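Local coordinates for protein shikimate 5-dehydrogenase (Mycobacterium fortuitum subsp. fortuitum DSM 46621, PDB 4XIJ) that probably catalyses the NADP-dependent shikimate dehydrogenase step on the route to chorismate and the aromatic amino acids, at residues A79-R87 with L100-A110. Sequence-based numbering, arbitrary orientation. Where two conformers were deposited one is given.
Sequences AALEFADQR and LVRMPTGGWRA
The Phe83 ring presents its edge to Trp108, whose CD1 lies near the phenyl plane, 3.7 Å from Phe83 CE2. The two ring planes are inclined at 58°. One face of the indole carries the aliphatic part of Arg102, with CD over the ring centre, and the peptide group joining Leu100 and Val101 meets the indole edge, near the ring plane. The Arg102 guanidinium in turn receives Trp108 NE1 over one face, offset toward its rim, while Gly106 O lies in its plane and accepts a hydrogen bond from NE. Where the helix ends, Ala84 CB packs against Ala110 CB at 3.5 Å. Leu100 CD2 reaches Ala84 CB at 3.8 Å. These contacts set helix 77-83 against the mixed sheet of the substrate-binding domain, where the chain leaves the helix at Ala84 and enters outermost strand 86-87, parallel to 108-111. The parallel pairing rests on two backbone hydrogen bonds, the shorter from Ala110 N to Gln86 O at 2.8 Å. The other runs from Gln86 N to Trp108 O at 3.2 Å; Asp85 N adds a weak bond to the latter carbonyl. In the modelled conformer Asp85, with CG between its backbone N and carbonyl carbon (chi1 48°), turns OD1 to Trp108 N at 2.9 Å, a nearly straight bond (175°) received on the syn side. With Asp85 and Gln86 both in their modelled conformers, Asp85 OD2 accepts a hydrogen bond from Gln86 NE2 at 2.9 Å, the donor lying above the carboxylate plane.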
loop_
_atom_site.group_PDB
_atom_site.type_symbol
_atom_site.label_atom_id
_atom_site.label_comp_id
_atom_site.label_asym_id
_atom_site.label_seq_id
_atom_site.Cartn_x
_atom_site.Cartn_y
_atom_site.Cartn_z
ATOM N N ALA A 79 3.360 15.007 -3.304
ATOM C CA ALA A 79 2.942 16.008 -4.277
ATOM C C ALA A 79 1.506 15.771 -4.738
ATOM O O ALA A 79 0.769 16.741 -5.000
ATOM C CB ALA A 79 3.848 15.994 -5.456
ATOM N N ALA A 80 1.117 14.511 -4.892
ATOM C CA ALA A 80 -0.240 14.231 -5.294
ATOM C C ALA A 80 -1.252 14.688 -4.262
ATOM O O ALA A 80 -2.289 15.242 -4.615
ATOM C CB ALA A 80 -0.398 12.736 -5.552
ATOM N N LEU A 81 -0.957 14.450 -2.995
ATOM C CA LEU A 81 -1.851 14.913 -1.928
ATOM C C LEU A 81 -1.976 16.447 -1.924
ATOM O O LEU A 81 -3.074 17.009 -1.735
ATOM C CB LEU A 81 -1.323 14.433 -0.572
ATOM C CG LEU A 81 -2.220 14.797 0.636
ATOM C CD1 LEU A 81 -3.596 14.124 0.495
ATOM C CD2 LEU A 81 -1.525 14.353 1.904
ATOM N N GLU A 82 -0.845 17.128 -2.114
ATOM C CA GLU A 82 -0.832 18.594 -2.162
ATOM C C GLU A 82 -1.533 19.152 -3.377
ATOM O O GLU A 82 -2.107 20.232 -3.323
ATOM C CB GLU A 82 0.601 19.122 -2.140
ATOM C CG GLU A 82 1.289 18.867 -0.853
ATOM C CD GLU A 82 1.994 20.103 -0.331
ATOM O OE1 GLU A 82 1.527 20.713 0.669
ATOM O OE2 GLU A 82 3.024 20.473 -0.935
ATOM N N PHE A 83 -1.482 18.427 -4.486
ATOM C CA PHE A 83 -2.034 18.927 -5.747
ATOM C C PHE A 83 -3.567 18.903 -5.717
ATOM O O PHE A 83 -4.240 19.824 -6.232
ATOM C CB PHE A 83 -1.526 18.088 -6.939
ATOM C CG PHE A 83 -2.384 18.233 -8.142
ATOM C CD1 PHE A 83 -2.243 19.337 -9.002
ATOM C CD2 PHE A 83 -3.356 17.298 -8.411
ATOM C CE1 PHE A 83 -3.139 19.515 -10.063
ATOM C CE2 PHE A 83 -4.218 17.453 -9.471
ATOM C CZ PHE A 83 -4.102 18.555 -10.322
ATOM N N ALA A 84 -4.127 17.851 -5.093
ATOM C CA ALA A 84 -5.550 17.531 -5.261
ATOM C C ALA A 84 -6.452 18.582 -4.605
ATOM O O ALA A 84 -6.155 19.092 -3.519
ATOM C CB ALA A 84 -5.860 16.173 -4.675
ATOM N N ASP A 85 -7.575 18.899 -5.244
ATOM C CA ASP A 85 -8.367 19.915 -4.566
ATOM C C ASP A 85 -9.330 19.248 -3.552
ATOM O O ASP A 85 -9.879 19.955 -2.732
ATOM C CB ASP A 85 -9.072 20.824 -5.580
ATOM C CG ASP A 85 -9.784 20.040 -6.656
ATOM O OD1 ASP A 85 -9.075 19.443 -7.501
ATOM O OD2 ASP A 85 -11.036 20.051 -6.640
ATOM N N GLN A 86 -9.390 17.920 -3.509
ATOM C CA GLN A 86 -10.168 17.190 -2.534
ATOM C C GLN A 86 -9.313 16.015 -2.066
ATOM O O GLN A 86 -8.525 15.487 -2.858
ATOM C CB GLN A 86 -11.486 16.732 -3.163
ATOM C CG GLN A 86 -12.299 17.939 -3.725
ATOM C CD GLN A 86 -13.305 17.589 -4.854
ATOM O OE1 GLN A 86 -14.110 16.694 -4.710
ATOM N NE2 GLN A 86 -13.241 18.322 -5.967
ATOM N N ARG A 87 -9.430 15.612 -0.804
ATOM C CA ARG A 87 -8.695 14.440 -0.386
ATOM C C ARG A 87 -9.473 13.681 0.627
ATOM O O ARG A 87 -10.219 14.252 1.413
ATOM C CB ARG A 87 -7.342 14.749 0.201
ATOM C CG ARG A 87 -7.303 15.839 1.176
ATOM C CD ARG A 87 -6.646 17.088 0.498
ATOM N NE ARG A 87 -6.213 18.062 1.506
ATOM C CZ ARG A 87 -7.045 18.765 2.286
ATOM N NH1 ARG A 87 -8.365 18.623 2.172
ATOM N NH2 ARG A 87 -6.560 19.613 3.195
ATOM N N LEU A 100 -5.221 9.481 -7.692
ATOM C CA LEU A 100 -5.926 10.738 -8.015
ATOM C C LEU A 100 -7.100 10.383 -8.885
ATOM O O LEU A 100 -6.923 9.710 -9.900
ATOM C CB LEU A 100 -4.999 11.728 -8.723
ATOM C CG LEU A 100 -3.896 12.335 -7.847
ATOM C CD1 LEU A 100 -2.834 13.015 -8.728
ATOM C CD2 LEU A 100 -4.524 13.294 -6.837
ATOM N N VAL A 101 -8.295 10.770 -8.445
ATOM C CA VAL A 101 -9.500 10.407 -9.192
ATOM C C VAL A 101 -10.199 11.659 -9.697
ATOM O O VAL A 101 -10.439 12.583 -8.923
ATOM C CB VAL A 101 -10.510 9.599 -8.343
ATOM C CG1 VAL A 101 -11.743 9.149 -9.240
ATOM C CG2 VAL A 101 -9.809 8.394 -7.752
ATOM N N ARG A 102 -10.579 11.692 -10.973
ATOM C CA ARG A 102 -11.337 12.824 -11.469
ATOM C C ARG A 102 -12.789 12.804 -10.903
ATOM O O ARG A 102 -13.495 11.770 -10.908
ATOM C CB ARG A 102 -11.354 12.804 -12.990
ATOM C CG ARG A 102 -11.650 14.189 -13.645
ATOM C CD ARG A 102 -10.533 15.135 -13.299
ATOM N NE ARG A 102 -10.442 16.333 -14.125
ATOM C CZ ARG A 102 -9.953 16.349 -15.373
ATOM N NH1 ARG A 102 -9.891 17.502 -16.034
ATOM N NH2 ARG A 102 -9.546 15.218 -15.980
ATOM N N MET A 103 -13.189 13.948 -10.364
ATOM C CA MET A 103 -14.524 14.134 -9.799
ATOM C C MET A 103 -15.504 14.496 -10.867
ATOM O O MET A 103 -15.090 15.025 -11.925
ATOM C CB MET A 103 -14.481 15.207 -8.719
ATOM C CG MET A 103 -13.734 14.802 -7.456
ATOM S SD MET A 103 -14.411 13.301 -6.733
ATOM C CE MET A 103 -13.367 12.110 -7.540
ATOM N N PRO A 104 -16.826 14.205 -10.634
ATOM C CA PRO A 104 -17.790 14.438 -11.718
ATOM C C PRO A 104 -17.789 15.878 -12.258
ATOM O O PRO A 104 -18.104 16.086 -13.416
ATOM C CB PRO A 104 -19.162 14.127 -11.091
ATOM C CG PRO A 104 -18.921 13.439 -9.749
ATOM C CD PRO A 104 -17.439 13.633 -9.406
ATOM N N THR A 105 -17.434 16.857 -11.445
ATOM C CA THR A 105 -17.547 18.236 -11.895
ATOM C C THR A 105 -16.192 18.907 -12.031
ATOM O O THR A 105 -16.115 20.139 -12.096
ATOM C CB THR A 105 -18.482 19.073 -10.977
ATOM O OG1 THR A 105 -17.827 19.403 -9.761
ATOM C CG2 THR A 105 -19.722 18.281 -10.612
ATOM N N GLY A 106 -15.132 18.107 -12.106
ATOM C CA GLY A 106 -13.870 18.606 -12.624
ATOM C C GLY A 106 -12.654 18.484 -11.745
ATOM O O GLY A 106 -11.539 18.418 -12.258
ATOM N N GLY A 107 -12.864 18.459 -10.436
ATOM C CA GLY A 107 -11.773 18.386 -9.478
ATOM C C GLY A 107 -11.028 17.081 -9.492
ATOM O O GLY A 107 -11.436 16.139 -10.176
ATOM N N TRP A 108 -9.920 17.034 -8.777
ATOM C CA TRP A 108 -9.183 15.789 -8.586
ATOM C C TRP A 108 -9.224 15.462 -7.113
ATOM O O TRP A 108 -8.937 16.319 -6.260
ATOM C CB TRP A 108 -7.724 15.924 -9.035
ATOM C CG TRP A 108 -7.502 15.924 -10.502
ATOM C CD1 TRP A 108 -7.362 17.024 -11.329
ATOM C CD2 TRP A 108 -7.371 14.768 -11.345
ATOM N NE1 TRP A 108 -7.125 16.610 -12.624
ATOM C CE2 TRP A 108 -7.135 15.236 -12.663
ATOM C CE3 TRP A 108 -7.402 13.376 -11.114
ATOM C CZ2 TRP A 108 -6.931 14.372 -13.736
ATOM C CZ3 TRP A 108 -7.207 12.510 -12.195
ATOM C CH2 TRP A 108 -6.984 13.018 -13.491
ATOM N N ARG A 109 -9.586 14.225 -6.806
ATOM C CA ARG A 109 -9.637 13.754 -5.429
ATOM C C ARG A 109 -8.464 12.801 -5.145
ATOM O O ARG A 109 -8.287 11.784 -5.847
ATOM C CB ARG A 109 -10.982 13.056 -5.159
ATOM C CG ARG A 109 -11.161 12.577 -3.687
ATOM C CD ARG A 109 -12.542 11.852 -3.524
ATOM N NE ARG A 109 -12.477 10.538 -4.172
ATOM C CZ ARG A 109 -13.389 10.049 -5.020
ATOM N NH1 ARG A 109 -14.494 10.734 -5.322
ATOM N NH2 ARG A 109 -13.200 8.851 -5.573
ATOM N N ALA A 110 -7.689 13.106 -4.105
ATOM C CA ALA A 110 -6.596 12.262 -3.676
ATOM C C ALA A 110 -7.035 11.186 -2.701
ATOM O O ALA A 110 -7.804 11.461 -1.787
ATOM C CB ALA A 110 -5.520 13.076 -2.995
#